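Side-chain contact in GCN5-related N-acetyltransferase:Aminotransferase, class-II (Rhodopseudomonas palustris, PDB 2FIW), which binds acetyl coenzyme A and probably transfers its acetyl group to an amine, as enzymes of the GNAT family do: residues D125-A128 with E129-K133. Sequence-based numbering, arbitrary orientation.
Sequences DNAA and EFFAK. With ACO (acetyl coenzyme *a), chain C.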
loop_
_atom_site.group_PDB
_atom_site.type_symbol
_atom_site.label_atom_id
_atom_site.label_comp_id
_atom_site.label_asym_id
_atom_site.label_seq_id
_atom_site.Cartn_x
_atom_site.Cartn_y
_atom_site.Cartn_z
ATOM N N ASP A 125 -7.614 -4.927 7.176
ATOM C CA ASP A 125 -7.777 -5.054 8.626
ATOM C C ASP A 125 -6.449 -5.091 9.363
ATOM O O ASP A 125 -6.351 -4.632 10.494
ATOM C CB ASP A 125 -8.605 -6.300 8.974
ATOM C CG ASP A 125 -10.088 -6.177 8.567
ATOM O OD1 ASP A 125 -10.498 -5.138 7.985
ATOM O OD2 ASP A 125 -10.848 -7.134 8.841
ATOM N N ASN A 126 -5.428 -5.630 8.706
ATOM C CA ASN A 126 -4.081 -5.732 9.271
ATOM C C ASN A 126 -3.298 -4.408 9.246
ATOM O O ASN A 126 -2.391 -4.209 10.068
ATOM C CB ASN A 126 -3.297 -6.818 8.543
ATOM C CG ASN A 126 -3.356 -6.659 7.039
ATOM O OD1 ASN A 126 -4.440 -6.638 6.445
ATOM N ND2 ASN A 126 -2.191 -6.541 6.412
ATOM N N ALA A 127 -3.656 -3.517 8.314
ATOM C CA ALA A 127 -3.036 -2.208 8.189
ATOM C C ALA A 127 -3.884 -1.137 8.867
ATOM O O ALA A 127 -3.494 0.020 8.948
ATOM C CB ALA A 127 -2.823 -1.866 6.737
ATOM N N ALA A 128 -5.049 -1.519 9.364
ATOM C CA ALA A 128 -5.931 -0.570 10.041
ATOM C C ALA A 128 -5.238 0.242 11.165
ATOM O O ALA A 128 -5.380 1.463 11.236
ATOM C CB ALA A 128 -7.160 -1.302 10.577
ATOM N N GLU A 129 -4.506 -0.447 12.037
ATOM C CA GLU A 129 -3.834 0.181 13.185
ATOM C C GLU A 129 -2.706 1.110 12.733
ATOM O O GLU A 129 -2.624 2.249 13.196
ATOM C CB GLU A 129 -3.330 -0.886 14.156
ATOM C CG GLU A 129 -2.567 -0.372 15.365
ATOM C CD GLU A 129 -3.455 0.260 16.453
ATOM O OE1 GLU A 129 -4.243 1.203 16.154
ATOM O OE2 GLU A 129 -3.327 -0.176 17.633
ATOM N N PHE A 130 -1.880 0.625 11.805
ATOM C CA PHE A 130 -0.884 1.422 11.105
ATOM C C PHE A 130 -1.417 2.768 10.681
ATOM O O PHE A 130 -0.805 3.785 11.002
ATOM C CB PHE A 130 -0.341 0.705 9.861
ATOM C CG PHE A 130 0.533 1.595 8.982
ATOM C CD1 PHE A 130 1.917 1.685 9.206
ATOM C CD2 PHE A 130 -0.020 2.352 7.967
ATOM C CE1 PHE A 130 2.721 2.507 8.430
ATOM C CE2 PHE A 130 0.776 3.186 7.182
ATOM C CZ PHE A 130 2.155 3.258 7.418
ATOM N N PHE A 131 -2.539 2.783 9.947
ATOM C CA PHE A 131 -3.107 4.045 9.449
ATOM C C PHE A 131 -3.646 4.926 10.557
ATOM O O PHE A 131 -3.505 6.152 10.487
ATOM C CB PHE A 131 -4.176 3.827 8.363
ATOM C CG PHE A 131 -3.607 3.506 6.996
ATOM C CD1 PHE A 131 -3.064 4.509 6.197
ATOM C CD2 PHE A 131 -3.608 2.193 6.513
ATOM C CE1 PHE A 131 -2.530 4.206 4.927
ATOM C CE2 PHE A 131 -3.082 1.880 5.252
ATOM C CZ PHE A 131 -2.542 2.886 4.456
ATOM N N ALA A 132 -4.264 4.311 11.569
ATOM C CA ALA A 132 -4.835 5.054 12.694
ATOM C C ALA A 132 -3.767 5.841 13.468
ATOM O O ALA A 132 -4.021 6.963 13.880
ATOM C CB ALA A 132 -5.601 4.119 13.624
ATOM N N LYS A 133 -2.575 5.251 13.633
ATOM C CA LYS A 133 -1.446 5.915 14.303
ATOM C C LYS A 133 -0.888 7.125 13.521
ATOM O O LYS A 133 -0.027 7.855 14.033
ATOM C CB LYS A 133 -0.284 4.935 14.560
ATOM C CG LYS A 133 -0.604 3.639 15.300
ATOM C CD LYS A 133 -0.703 3.839 16.802
ATOM C CE LYS A 133 0.016 2.735 17.571
ATOM N NZ LYS A 133 -0.534 1.358 17.365
HETATM N N1A ACO C . 11.072 -0.769 16.488
HETATM C C2A ACO C . 9.781 -0.999 16.803
HETATM N N3A ACO C . 8.783 -0.641 15.973
HETATM C C4A ACO C . 9.023 -0.033 14.769
HETATM C C5A ACO C . 10.323 0.234 14.373
HETATM C C6A ACO C . 11.412 -0.170 15.314
HETATM N N6A ACO C . 12.715 0.055 15.012
HETATM N N7A ACO C . 10.268 0.833 13.162
HETATM C C8A ACO C . 8.962 0.928 12.814
HETATM N N9A ACO C . 8.213 0.409 13.797
HETATM C C1B ACO C . 6.733 0.277 13.872
HETATM C C2B ACO C . 5.960 1.577 13.749
HETATM O O2B ACO C . 5.888 2.253 15.005
HETATM C C3B ACO C . 4.598 1.078 13.296
HETATM O O3B ACO C . 3.714 0.892 14.404
HETATM P P3B ACO C . 2.102 0.951 14.244
HETATM O O7A ACO C . 1.662 -0.355 13.592
HETATM O O8A ACO C . 1.852 2.150 13.358
HETATM O O9A ACO C . 1.642 1.118 15.676
HETATM C C4B ACO C . 4.860 -0.266 12.604
HETATM O O4B ACO C . 6.223 -0.607 12.865
HETATM C C5B ACO C . 4.650 -0.206 11.091
HETATM O O5B ACO C . 5.326 0.959 10.595
HETATM P P1A ACO C . 6.290 0.936 9.308
HETATM O O1A ACO C . 7.548 0.154 9.628
HETATM O O2A ACO C . 6.367 2.378 8.862
HETATM O O3A ACO C . 5.365 0.124 8.260
HETATM P P2A ACO C . 5.834 -1.180 7.477
HETATM O O4A ACO C . 5.916 -2.310 8.467
HETATM O O5A ACO C . 7.041 -0.811 6.662
HETATM O O6A ACO C . 4.607 -1.456 6.456
HETATM C CBP ACO C . 2.280 -2.160 5.921
HETATM C CCP ACO C . 3.219 -1.298 6.782
HETATM C CDP ACO C . 0.872 -2.014 6.484
HETATM C CEP ACO C . 2.323 -1.686 4.476
HETATM C CAP ACO C . 2.718 -3.645 5.926
HETATM O OAP ACO C . 2.519 -4.254 7.214
HETATM C C9P ACO C . 2.167 -4.550 4.828
HETATM O O9P ACO C . 2.804 -4.656 3.667
HETATM N N8P ACO C . 1.116 -5.229 5.039
HETATM C C7P ACO C . 0.429 -6.197 4.172
HETATM C C6P ACO C . -0.262 -5.574 2.958
HETATM C C5P ACO C . -1.300 -4.605 3.434
HETATM O O5P ACO C . -2.047 -4.885 4.363
HETATM N N4P ACO C . -1.341 -3.442 2.801
HETATM C C3P ACO C . -2.238 -2.347 3.109
HETATM C C2P ACO C . -3.537 -2.602 2.361
HETATM S S1P ACO C . -4.335 -1.040 2.359
HETATM C C ACO C . -4.122 -0.459 0.812
HETATM O O ACO C . -3.200 -0.870 0.116
HETATM C CH3 ACO C . -4.976 0.444 0.356
HETATM O O HOH W 1 -4.703 -3.128 12.323
HETATM O O HOH W 2 -1.584 -2.073 11.297
#
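Ala-127 and Phe-131 meet at the start of the short helix 128-132, which follows strand 118-123 in the GNAT fold and flanks the acetyl coenzyme A site. Ala-127 CB lies 4.0 Å from Phe-131 CE2. The same pair is joined through the backbone, where Ala-127 O receives Phe-131 N at 3.1 Å with an N-H...O angle of 164°. With CG anti to its carbonyl carbon (chi1 -78°), Phe-131 swings its ring back along the helix to Ala-127, whose carbonyl oxygen approaches the ring obliquely. Phe-130 takes a different first torsion, with CG anti to the backbone N, which lays its ring alongside the cofactor: CCP lies over one face of the ring, C5B at the edge. The two rings are not stacked in parallel, since Phe-130 CD2 sits 3.8 Å above the centre of one Phe-131 face while Phe-131 CD2 lies in the plane of the Phe-130 ring at its edge. Tyr-136 meets Phe-131 edge-to-face, and Leu-88 of strand 84-90 touches both phenylalanines. Replacing Phe-131 by an alanine would probably deprive Ala-127 CB of its aromatic neighbour and leave the Phe-130 ring without the face that its CD2 edge packs against. Two waters bridge the first turn, one joining Asp-125 O to Glu-129 N, the other Asn-126 O to Phe-130 N. Asn-126 and Lys-133 hold the cofactor at two places. Asn-126 ND2 donates to the pantetheine carbonyl O5P at 2.6 Å, though the bond is bent to 131°. Nearer the adenosine end, Lys-133 NZ forms a salt bridge with Glu-129 OE2 at 3.2 Å. The same Lys-133 NZ donates a hydrogen bond to ACO O9A of the 3'-phosphate at 2.8 Å.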